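Local coordinates for Blr3880 protein (Bradyrhizobium japonicum, PDB 2OOD) that probably catalyses the zinc-dependent hydrolytic deamination of guanine to xanthine and ammonia, a step of purine breakdown, at residues D77-L82 with G324-G329; S102-E107 with T204-F209; T134-T139 with W230-I235; T139-V144 with T165-N170. All coordinates share one frame; numbering follows the deposited sequence.

Interaction 1. Residues D77-L82 with G324-G329. With ZN (zinc ion), chain B; GUN (guanine), chain C.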
# COMPACT_ATOMS: atom_id res chain seq x y z
N ASP A 77 -8.08 10.26 -12.66
CA ASP A 77 -7.01 10.55 -11.71
C ASP A 77 -6.89 12.07 -11.72
O ASP A 77 -6.42 12.67 -12.68
CB ASP A 77 -5.72 9.86 -12.22
CG ASP A 77 -4.47 10.32 -11.51
OD1 ASP A 77 -4.26 11.54 -11.41
OD2 ASP A 77 -3.67 9.47 -11.08
N GLY A 78 -7.34 12.71 -10.65
CA GLY A 78 -7.30 14.16 -10.61
C GLY A 78 -6.05 14.85 -10.13
O GLY A 78 -6.10 16.03 -9.81
N HIS A 79 -4.91 14.16 -10.09
CA HIS A 79 -3.71 14.82 -9.60
C HIS A 79 -2.40 14.06 -9.80
O HIS A 79 -1.98 13.34 -8.91
CB HIS A 79 -3.90 15.09 -8.10
CG HIS A 79 -2.94 16.08 -7.53
ND1 HIS A 79 -3.32 17.36 -7.20
CD2 HIS A 79 -1.63 15.99 -7.22
CE1 HIS A 79 -2.29 18.01 -6.69
NE2 HIS A 79 -1.25 17.20 -6.69
N ILE A 80 -1.77 14.22 -10.97
CA ILE A 80 -0.47 13.57 -11.24
C ILE A 80 0.51 14.63 -11.69
O ILE A 80 0.11 15.70 -12.14
CB ILE A 80 -0.50 12.50 -12.37
CG1 ILE A 80 -1.89 12.39 -12.97
CG2 ILE A 80 0.00 11.16 -11.85
CD1 ILE A 80 -2.26 13.56 -13.83
N HIS A 81 1.79 14.33 -11.58
CA HIS A 81 2.86 15.23 -11.99
C HIS A 81 3.62 14.54 -13.11
O HIS A 81 4.45 13.67 -12.85
CB HIS A 81 3.80 15.51 -10.81
CG HIS A 81 3.25 16.43 -9.77
ND1 HIS A 81 3.36 17.80 -9.85
CD2 HIS A 81 2.62 16.18 -8.60
CE1 HIS A 81 2.82 18.35 -8.78
NE2 HIS A 81 2.36 17.39 -8.00
N LEU A 82 3.34 14.93 -14.35
CA LEU A 82 3.99 14.34 -15.52
C LEU A 82 5.52 14.23 -15.41
O LEU A 82 6.07 13.15 -15.62
CB LEU A 82 3.63 15.15 -16.77
CG LEU A 82 4.65 15.12 -17.92
CD1 LEU A 82 4.77 13.72 -18.49
CD2 LEU A 82 4.21 16.10 -19.00
N GLY A 324 -6.67 11.02 -6.14
CA GLY A 324 -5.46 11.24 -6.91
C GLY A 324 -4.29 10.35 -6.54
O GLY A 324 -4.15 9.96 -5.39
N THR A 325 -3.45 10.04 -7.52
CA THR A 325 -2.27 9.21 -7.28
C THR A 325 -1.18 10.12 -6.76
O THR A 325 -0.54 9.84 -5.75
CB THR A 325 -1.76 8.56 -8.59
OG1 THR A 325 -1.61 9.57 -9.60
CG2 THR A 325 -2.72 7.50 -9.08
N ASP A 326 -1.00 11.23 -7.46
CA ASP A 326 0.01 12.21 -7.14
C ASP A 326 1.40 11.63 -7.36
O ASP A 326 2.29 11.80 -6.52
CB ASP A 326 -0.12 12.68 -5.69
CG ASP A 326 0.70 13.92 -5.41
OD1 ASP A 326 0.62 14.85 -6.25
OD2 ASP A 326 1.41 13.99 -4.38
N VAL A 327 1.59 10.95 -8.49
CA VAL A 327 2.88 10.35 -8.78
C VAL A 327 4.03 11.33 -8.57
O VAL A 327 4.07 12.43 -9.10
CB VAL A 327 2.93 9.74 -10.19
CG1 VAL A 327 4.37 9.46 -10.58
CG2 VAL A 327 2.15 8.45 -10.20
N GLY A 328 4.97 10.86 -7.78
CA GLY A 328 6.12 11.63 -7.39
C GLY A 328 5.93 11.48 -5.90
O GLY A 328 6.58 10.65 -5.26
N GLY A 329 4.99 12.25 -5.37
CA GLY A 329 4.69 12.19 -3.95
C GLY A 329 4.18 10.80 -3.64
O GLY A 329 4.61 10.19 -2.67
ZN ZN B . 0.93 17.32 -6.42
N9 GUN C . 3.18 21.38 -4.59
C8 GUN C . 4.21 21.92 -3.88
N7 GUN C . 4.78 21.02 -3.14
C5 GUN C . 4.17 19.83 -3.32
C6 GUN C . 4.35 18.51 -2.80
O6 GUN C . 5.25 18.25 -1.99
N1 GUN C . 3.49 17.50 -3.24
C2 GUN C . 2.48 17.78 -4.15
N2 GUN C . 1.65 16.76 -4.59
N3 GUN C . 2.31 18.99 -4.64
C4 GUN C . 3.11 20.04 -4.26
O HOH W 1 2.67 15.49 -6.07
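His79 and Asp326 both carry CG anti to the backbone N (chi1 -164° and -167°), and their side chains run side by side in the same direction toward one zinc ion. His81 has CG anti to its carbonyl carbon instead, and its ring comes to the metal from the same strand as His79. His79 NE2 binds zinc at 2.2 Å, His81 NE2 at 2.1 Å and Asp326 OD1 at 2.5 Å. OD1 and the two NE2 atoms thus share the metal, with the carboxylate plane 58° from that of the His79 ring. The other oxygen, OD2, is hydrogen-bonded to Ser298. This is the metal centre of the amidohydrolase TIM barrel: a His-X-His pair ends strand 70-81, an aspartate follows strand 320-323, and His234 supplies the third imidazole. N2 of the bound guanine lies 2.0 Å from the zinc, and a water is a further ligand. A second shell involves the backbone of His79. Thr325 OG1 donates to the syn lone pair of Asp77 OD2 (2.5 Å), while Asp77 OD1 accepts from His79 N at 3.0 Å in an Asx turn. Beside it Ile80 CG2 packs on Val327 CB at 3.7 Å.

Interaction 2. Residues S102-E107 with T204-F209. With GUN (guanine), chain C.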
# COMPACT_ATOMS: atom_id res chain seq x y z
N SER A 102 14.78 15.95 -4.55
CA SER A 102 14.50 14.98 -5.60
C SER A 102 13.63 15.35 -6.80
O SER A 102 13.73 14.74 -7.86
CB SER A 102 13.90 13.74 -4.96
OG SER A 102 14.58 13.42 -3.76
N ILE A 103 12.78 16.35 -6.65
CA ILE A 103 11.88 16.71 -7.73
C ILE A 103 12.36 17.74 -8.75
O ILE A 103 12.37 17.47 -9.95
CB ILE A 103 10.49 17.12 -7.13
CG1 ILE A 103 9.63 15.87 -6.92
CG2 ILE A 103 9.76 18.07 -8.07
CD1 ILE A 103 10.38 14.66 -6.39
N TYR A 104 12.79 18.90 -8.29
CA TYR A 104 13.24 19.94 -9.21
C TYR A 104 14.40 19.50 -10.11
O TYR A 104 14.40 19.78 -11.31
CB TYR A 104 13.59 21.21 -8.42
CG TYR A 104 12.39 21.81 -7.70
CD1 TYR A 104 12.49 22.25 -6.38
CD2 TYR A 104 11.16 21.95 -8.34
CE1 TYR A 104 11.39 22.81 -5.72
CE2 TYR A 104 10.05 22.51 -7.69
CZ TYR A 104 10.17 22.94 -6.38
OH TYR A 104 9.08 23.50 -5.73
N PRO A 105 15.41 18.82 -9.55
CA PRO A 105 16.50 18.42 -10.45
C PRO A 105 16.06 17.52 -11.61
O PRO A 105 16.75 17.44 -12.63
CB PRO A 105 17.51 17.74 -9.51
CG PRO A 105 16.71 17.38 -8.30
CD PRO A 105 15.75 18.53 -8.15
N GLU A 106 14.91 16.86 -11.47
CA GLU A 106 14.39 15.98 -12.52
C GLU A 106 13.44 16.71 -13.46
O GLU A 106 13.49 16.53 -14.67
CB GLU A 106 13.66 14.79 -11.89
CG GLU A 106 12.85 13.92 -12.85
CD GLU A 106 13.70 13.09 -13.80
OE1 GLU A 106 14.89 12.84 -13.48
OE2 GLU A 106 13.18 12.68 -14.86
N GLU A 107 12.56 17.53 -12.89
CA GLU A 107 11.59 18.28 -13.69
C GLU A 107 12.25 19.27 -14.63
O GLU A 107 11.69 19.65 -15.66
CB GLU A 107 10.61 19.01 -12.77
CG GLU A 107 9.67 18.07 -12.05
CD GLU A 107 8.49 18.78 -11.44
OE1 GLU A 107 8.02 19.78 -12.03
OE2 GLU A 107 8.01 18.33 -10.39
N THR A 204 -2.39 26.87 -13.98
CA THR A 204 -1.74 26.15 -12.91
C THR A 204 -0.67 26.77 -12.04
O THR A 204 0.53 26.65 -12.32
CB THR A 204 -1.17 24.81 -13.42
OG1 THR A 204 -2.21 24.07 -14.07
CG2 THR A 204 -0.63 23.98 -12.27
N PRO A 205 -1.08 27.47 -10.97
CA PRO A 205 -0.09 28.07 -10.07
C PRO A 205 0.26 26.87 -9.18
O PRO A 205 -0.59 26.41 -8.41
CB PRO A 205 -0.89 29.13 -9.34
CG PRO A 205 -2.25 28.51 -9.25
CD PRO A 205 -2.43 27.95 -10.64
N ARG A 206 1.47 26.34 -9.30
CA ARG A 206 1.85 25.17 -8.54
C ARG A 206 1.32 25.14 -7.11
O ARG A 206 0.56 24.23 -6.75
CB ARG A 206 3.37 25.02 -8.53
CG ARG A 206 3.83 23.69 -8.03
CD ARG A 206 5.05 23.27 -8.78
NE ARG A 206 5.53 21.97 -8.35
CZ ARG A 206 6.45 21.26 -8.99
NH1 ARG A 206 7.00 21.73 -10.10
NH2 ARG A 206 6.83 20.09 -8.52
N PHE A 207 1.70 26.11 -6.29
CA PHE A 207 1.21 26.18 -4.92
C PHE A 207 1.62 27.50 -4.27
O PHE A 207 2.71 28.02 -4.52
CB PHE A 207 1.71 24.97 -4.11
CG PHE A 207 3.17 24.98 -3.82
CD1 PHE A 207 4.11 25.25 -4.82
CD2 PHE A 207 3.63 24.68 -2.54
CE1 PHE A 207 5.48 25.24 -4.54
CE2 PHE A 207 5.01 24.66 -2.25
CZ PHE A 207 5.93 24.94 -3.25
N ALA A 208 0.71 28.04 -3.46
CA ALA A 208 0.92 29.33 -2.80
C ALA A 208 2.33 29.53 -2.30
O ALA A 208 2.93 30.58 -2.52
CB ALA A 208 -0.08 29.49 -1.65
N PHE A 209 2.87 28.52 -1.63
CA PHE A 209 4.23 28.64 -1.10
C PHE A 209 5.26 29.03 -2.15
O PHE A 209 6.26 29.66 -1.83
CB PHE A 209 4.65 27.34 -0.44
CG PHE A 209 5.99 27.41 0.23
CD1 PHE A 209 6.20 28.28 1.30
CD2 PHE A 209 7.04 26.59 -0.18
CE1 PHE A 209 7.44 28.34 1.95
CE2 PHE A 209 8.29 26.65 0.47
CZ PHE A 209 8.49 27.52 1.53
N9 GUN C . 3.18 21.38 -4.59
C8 GUN C . 4.21 21.92 -3.88
N7 GUN C . 4.78 21.02 -3.14
C5 GUN C . 4.17 19.83 -3.32
C6 GUN C . 4.35 18.51 -2.80
O6 GUN C . 5.25 18.25 -1.99
N1 GUN C . 3.49 17.50 -3.24
C2 GUN C . 2.48 17.78 -4.15
N2 GUN C . 1.65 16.76 -4.59
N3 GUN C . 2.31 18.99 -4.64
C4 GUN C . 3.11 20.04 -4.26
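Glu107 OE2 is gripped by two groups: Arg206 NH2 at 2.8 Å, and the side-chain NE2 of Gln84. Its sister oxygen OE1 takes Arg206 NH1 at 2.9 Å, which makes the salt bridge a two-nitrogen, end-on pair. The two side chains reach toward each other tip to tip, with carboxylate and guanidinium planes only 10° apart. Both oxygens are met on the syn side, yet the donors lie somewhat out of the carboxylate plane, so the groups are nearly parallel but slightly stepped. Two more residues of helix 95-107 flank the guanidinium. Tyr104 slides past Arg206 in the opposite direction and sets CE2 over one face, offset toward the rim and 4.0 Å from NH1; the ring itself is turned 65° from the guanidinium and offers its edge. Ile103 CG2 comes within 3.6 Å of Arg206 NH2. A methionine at Arg206 would probably leave the buried Glu107 carboxylate without its countercharge, with Gln84 still bonded to OE2 alone, and open a gap beneath Tyr104.

The next residue, Phe207, faces the ligand. Its CG sits between the backbone N and the carbonyl carbon (chi1 70°), and guanine C8 lies over the centre of the ring, while the backbone carbonyl carbon of Phe209 lies over the opposite face, toward the rim. Tyr104 OH points at the same phenyl, 4.2 Å from CE1. Helix 95-107 and the loop after barrel strand 199-205 are thereby joined at the wall of the guanine pocket of this amidohydrolase.

Interaction 3. Residues T134-T139 with W230-I235. With ZN (zinc ion), chain B; GUN (guanine), chain C.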
# COMPACT_ATOMS: atom_id res chain seq x y z
N THR A 134 -8.24 9.18 -17.98
CA THR A 134 -8.32 10.64 -17.88
C THR A 134 -7.57 11.12 -16.65
O THR A 134 -7.68 10.52 -15.58
CB THR A 134 -9.79 11.12 -17.79
OG1 THR A 134 -10.53 10.65 -18.93
CG2 THR A 134 -9.85 12.64 -17.74
N CYS A 135 -6.83 12.21 -16.78
CA CYS A 135 -6.07 12.74 -15.66
C CYS A 135 -5.86 14.26 -15.72
O CYS A 135 -5.84 14.85 -16.79
CB CYS A 135 -4.70 12.06 -15.58
SG CYS A 135 -3.54 12.57 -16.89
N GLN A 136 -5.71 14.87 -14.55
CA GLN A 136 -5.45 16.30 -14.45
C GLN A 136 -3.98 16.34 -14.06
O GLN A 136 -3.62 16.04 -12.93
CB GLN A 136 -6.31 16.93 -13.36
CG GLN A 136 -6.03 18.41 -13.16
CD GLN A 136 -7.09 19.07 -12.32
OE1 GLN A 136 -7.46 18.56 -11.27
NE2 GLN A 136 -7.57 20.22 -12.77
N ALA A 137 -3.13 16.71 -15.02
CA ALA A 137 -1.69 16.71 -14.79
C ALA A 137 -0.94 18.01 -14.58
O ALA A 137 -1.20 19.02 -15.22
CB ALA A 137 -1.02 15.94 -15.90
N PHE A 138 0.02 17.94 -13.67
CA PHE A 138 0.90 19.06 -13.39
C PHE A 138 2.09 18.82 -14.32
O PHE A 138 2.43 17.67 -14.61
CB PHE A 138 1.37 19.03 -11.94
CG PHE A 138 0.36 19.56 -10.97
CD1 PHE A 138 0.29 20.92 -10.70
CD2 PHE A 138 -0.55 18.71 -10.36
CE1 PHE A 138 -0.68 21.43 -9.83
CE2 PHE A 138 -1.52 19.20 -9.48
CZ PHE A 138 -1.59 20.56 -9.22
N THR A 139 2.71 19.88 -14.79
CA THR A 139 3.85 19.76 -15.68
C THR A 139 4.98 20.56 -15.05
O THR A 139 4.96 20.82 -13.85
CB THR A 139 3.49 20.30 -17.07
OG1 THR A 139 3.07 21.66 -16.97
CG2 THR A 139 2.34 19.49 -17.67
N TRP A 230 -9.87 25.59 -16.46
CA TRP A 230 -9.81 25.03 -15.11
C TRP A 230 -8.68 25.70 -14.34
O TRP A 230 -7.84 26.40 -14.92
CB TRP A 230 -9.51 23.53 -15.18
CG TRP A 230 -10.70 22.62 -15.37
CD1 TRP A 230 -11.16 21.72 -14.47
CD2 TRP A 230 -11.53 22.50 -16.53
NE1 TRP A 230 -12.23 21.03 -15.00
CE2 TRP A 230 -12.48 21.49 -16.26
CE3 TRP A 230 -11.58 23.14 -17.77
CZ2 TRP A 230 -13.45 21.11 -17.19
CZ3 TRP A 230 -12.55 22.76 -18.70
CH2 TRP A 230 -13.47 21.76 -18.39
N VAL A 231 -8.67 25.49 -13.02
CA VAL A 231 -7.61 26.01 -12.15
C VAL A 231 -7.16 24.80 -11.33
O VAL A 231 -7.97 24.14 -10.69
CB VAL A 231 -8.12 27.12 -11.19
CG1 VAL A 231 -6.95 27.72 -10.43
CG2 VAL A 231 -8.84 28.20 -11.98
N ASN A 232 -5.87 24.51 -11.36
CA ASN A 232 -5.32 23.35 -10.67
C ASN A 232 -4.15 23.75 -9.78
O ASN A 232 -3.22 24.41 -10.24
CB ASN A 232 -4.89 22.33 -11.73
CG ASN A 232 -4.28 21.07 -11.14
OD1 ASN A 232 -4.78 20.53 -10.15
ND2 ASN A 232 -3.21 20.59 -11.76
N THR A 233 -4.20 23.35 -8.51
CA THR A 233 -3.13 23.70 -7.58
C THR A 233 -3.05 22.77 -6.35
O THR A 233 -3.68 21.72 -6.32
CB THR A 233 -3.30 25.17 -7.08
OG1 THR A 233 -2.11 25.59 -6.41
CG2 THR A 233 -4.48 25.28 -6.14
N HIS A 234 -2.25 23.16 -5.36
CA HIS A 234 -2.10 22.39 -4.12
C HIS A 234 -2.54 23.25 -2.95
O HIS A 234 -2.39 24.47 -2.98
CB HIS A 234 -0.66 21.97 -3.92
CG HIS A 234 -0.13 21.11 -5.02
ND1 HIS A 234 0.58 21.62 -6.08
CD2 HIS A 234 -0.23 19.78 -5.23
CE1 HIS A 234 0.90 20.63 -6.90
NE2 HIS A 234 0.42 19.51 -6.41
N ILE A 235 -3.06 22.61 -1.91
CA ILE A 235 -3.53 23.36 -0.76
C ILE A 235 -3.45 22.57 0.54
O ILE A 235 -3.88 21.42 0.61
CB ILE A 235 -5.01 23.82 -1.00
CG1 ILE A 235 -5.49 24.74 0.11
CG2 ILE A 235 -5.92 22.61 -1.09
CD1 ILE A 235 -6.89 25.28 -0.14
ZN ZN B . 0.93 17.32 -6.42
N9 GUN C . 3.18 21.38 -4.59
C8 GUN C . 4.21 21.92 -3.88
N7 GUN C . 4.78 21.02 -3.14
C5 GUN C . 4.17 19.83 -3.32
C6 GUN C . 4.35 18.51 -2.80
O6 GUN C . 5.25 18.25 -1.99
N1 GUN C . 3.49 17.50 -3.24
C2 GUN C . 2.48 17.78 -4.15
N2 GUN C . 1.65 16.76 -4.59
N3 GUN C . 2.31 18.99 -4.64
C4 GUN C . 3.11 20.04 -4.26
O HOH W 2 -2.78 21.39 -14.51
O HOH W 1 2.67 15.49 -6.07
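Phe138 and His234 form an offset aromatic stack, centroids 4.3 Å apart and planes at 20°, the two side chains meeting tip to tip with Phe138 CZ and His234 CE1 at the overlap. Phe138 reaches the imidazole with CG anti to its carbonyl carbon (chi1 -80°), although its CB does not point at strand 230-234. Bound guanine lies over the other face of the imidazole, so the histidine is sandwiched between phenyl and purine.

Amide contacts come next. Asn232 sets ND2 over the phenyl face away from His234, offset toward the rim, with its amide plane turned well off that of the ring. Gln136 extends to meet Asn232 tip to tip, and the two amides stack almost parallel, Gln136 CG lying 3.8 Å from Asn232 CG.

Polar links between the strands are few. One water takes a bond from Asn232 ND2 and donates to Ala137 O, both at 2.9 Å, bridging strands whose axes come no closer than 8.4 Å and cross at 61°. The metal bond belongs to His234 NE2, 2.2 Å from the zinc; its ND1 is held by the carbonyl O of Arg206, which fixes the turn of the ring.

Strands 160-166 and 199-205 lie between these two in the barrel order, so the contact spans the interior of the TIM barrel, with the zinc-binding histidine at the end of strand 230-234, as in the amidohydrolase family.

Interaction 4. Residues T139-V144 with T165-N170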
# COMPACT_ATOMS: atom_id res chain seq x y z
N THR A 139 2.71 19.88 -14.79
CA THR A 139 3.85 19.76 -15.68
C THR A 139 4.98 20.56 -15.05
O THR A 139 4.96 20.82 -13.85
CB THR A 139 3.49 20.30 -17.07
OG1 THR A 139 3.07 21.66 -16.97
CG2 THR A 139 2.34 19.49 -17.67
N SER A 140 5.98 20.94 -15.84
CA SER A 140 7.05 21.74 -15.28
C SER A 140 6.76 23.20 -15.64
O SER A 140 5.70 23.52 -16.18
CB SER A 140 8.41 21.32 -15.83
OG SER A 140 8.47 21.49 -17.24
N SER A 141 7.71 24.08 -15.34
CA SER A 141 7.54 25.50 -15.63
C SER A 141 7.83 25.84 -17.08
O SER A 141 7.60 26.97 -17.51
CB SER A 141 8.45 26.31 -14.71
OG SER A 141 9.74 25.74 -14.70
N SER A 142 8.35 24.87 -17.84
CA SER A 142 8.66 25.07 -19.25
C SER A 142 7.51 24.63 -20.15
O SER A 142 6.99 23.53 -20.00
CB SER A 142 9.91 24.26 -19.62
OG SER A 142 9.96 24.03 -21.02
N PRO A 143 7.10 25.48 -21.09
CA PRO A 143 5.99 25.12 -21.98
C PRO A 143 6.20 23.82 -22.76
O PRO A 143 5.23 23.17 -23.16
CB PRO A 143 5.87 26.34 -22.91
CG PRO A 143 6.32 27.47 -22.03
CD PRO A 143 7.53 26.87 -21.32
N VAL A 144 7.46 23.44 -22.96
CA VAL A 144 7.80 22.22 -23.69
C VAL A 144 7.04 20.99 -23.19
O VAL A 144 6.27 20.37 -23.94
CB VAL A 144 9.32 21.93 -23.59
CG1 VAL A 144 9.67 20.64 -24.31
CG2 VAL A 144 10.11 23.08 -24.16
N THR A 165 2.71 24.83 -15.45
CA THR A 165 2.77 24.92 -14.00
C THR A 165 3.73 26.02 -13.53
O THR A 165 4.93 25.78 -13.40
CB THR A 165 3.21 23.58 -13.40
OG1 THR A 165 2.27 22.56 -13.78
CG2 THR A 165 3.28 23.66 -11.88
N GLY A 166 3.20 27.21 -13.27
CA GLY A 166 4.03 28.32 -12.84
C GLY A 166 4.58 28.21 -11.43
O GLY A 166 3.88 27.80 -10.50
N ILE A 167 5.85 28.55 -11.26
CA ILE A 167 6.51 28.50 -9.96
C ILE A 167 7.35 29.77 -9.88
O ILE A 167 8.21 30.04 -10.73
CB ILE A 167 7.40 27.23 -9.82
CG1 ILE A 167 8.11 27.23 -8.47
CG2 ILE A 167 8.39 27.14 -10.95
CD1 ILE A 167 7.22 26.87 -7.31
N ASP A 168 7.09 30.56 -8.84
CA ASP A 168 7.71 31.87 -8.63
C ASP A 168 8.83 31.96 -7.58
O ASP A 168 9.93 32.45 -7.88
CB ASP A 168 6.60 32.85 -8.26
CG ASP A 168 6.81 34.20 -8.85
OD1 ASP A 168 5.87 35.04 -8.82
OD2 ASP A 168 7.93 34.43 -9.34
N ARG A 169 8.54 31.52 -6.36
CA ARG A 169 9.48 31.57 -5.24
C ARG A 169 9.85 30.16 -4.77
O ARG A 169 9.32 29.16 -5.25
CB ARG A 169 8.86 32.28 -4.04
CG ARG A 169 8.00 33.48 -4.33
CD ARG A 169 7.13 33.80 -3.11
NE ARG A 169 6.72 35.20 -3.07
CZ ARG A 169 5.90 35.74 -2.16
NH1 ARG A 169 5.39 35.00 -1.17
NH2 ARG A 169 5.61 37.04 -2.23
N ASN A 170 10.75 30.11 -3.80
CA ASN A 170 11.18 28.87 -3.18
C ASN A 170 11.56 27.70 -4.09
O ASN A 170 11.23 26.54 -3.78
CB ASN A 170 10.12 28.42 -2.17
CG ASN A 170 9.97 29.39 -1.00
OD1 ASN A 170 10.96 29.75 -0.36
ND2 ASN A 170 8.74 29.81 -0.71
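Thr139 and Thr165 cross obliquely, and the hydroxyl of Thr165 is the group that reaches over. Its OG1 is anti to the carbonyl carbon and beside the backbone N (chi1 -59°), a setting that lets it accept from Thr139 N at 2.9 Å with a nearly straight N-H...O angle of 163°. Thr165 CB rests against the backbone of the same neighbour, 3.3 Å from Thr139 O, and CG2 is directed toward the side chain of Arg206. The hydroxyl of Thr139 has its main partners outside the contact: OG1, between backbone N and carbonyl carbon, is hydrogen-bonded to Gly163 O and to Thr146 OG1 of helix 143-156.

A second, weaker tie runs backbone to backbone, from Thr165 N to Ser140 O at 3.3 Å. One residue on, Ser141 CA makes a CH...O contact with Thr165 O, and Ser141 CB packs on Ile167 CG2 at 3.9 Å. Ser141 OG bonds to Phe175 O. Ser142 then caps helix 143-156, its OG accepting from Val144 N.

The contact joins the ends of a beta-alpha-beta unit: the turn leaving strand 132-138 is tied to the end of strand 160-166. A valine at Thr165 would probably leave Thr139 N without its acceptor and the turn held less firmly. Across these two segments the firmer of the two hydrogen bonds ends on a side-chain oxygen, so the turn is probably sensitive to how that hydroxyl is placed.

How the interactions relate
From the N terminus, strand 70-81 starts interaction 1, which closes only after strand 320-323 and therefore encloses the other three. Helix 95-107 opens interaction 2, and strand 132-138 opens interaction 3 inside it; 2 and 3 cross, since 204-209 comes before 230-235. Interaction 4 is a short loop between 139-144 and 165-170, nested within both, and it shares Thr139 with interaction 3. Interaction 1 joins the first barrel strand to the loop that follows the last, 320-323; 3 spans the barrel interior, 4 ties adjacent strand ends, and 2 ties helix 95-107 to the loop after strand 199-205. Interactions 1 and 3 meet at the zinc, and 1, 2 and 3 all touch the guanine.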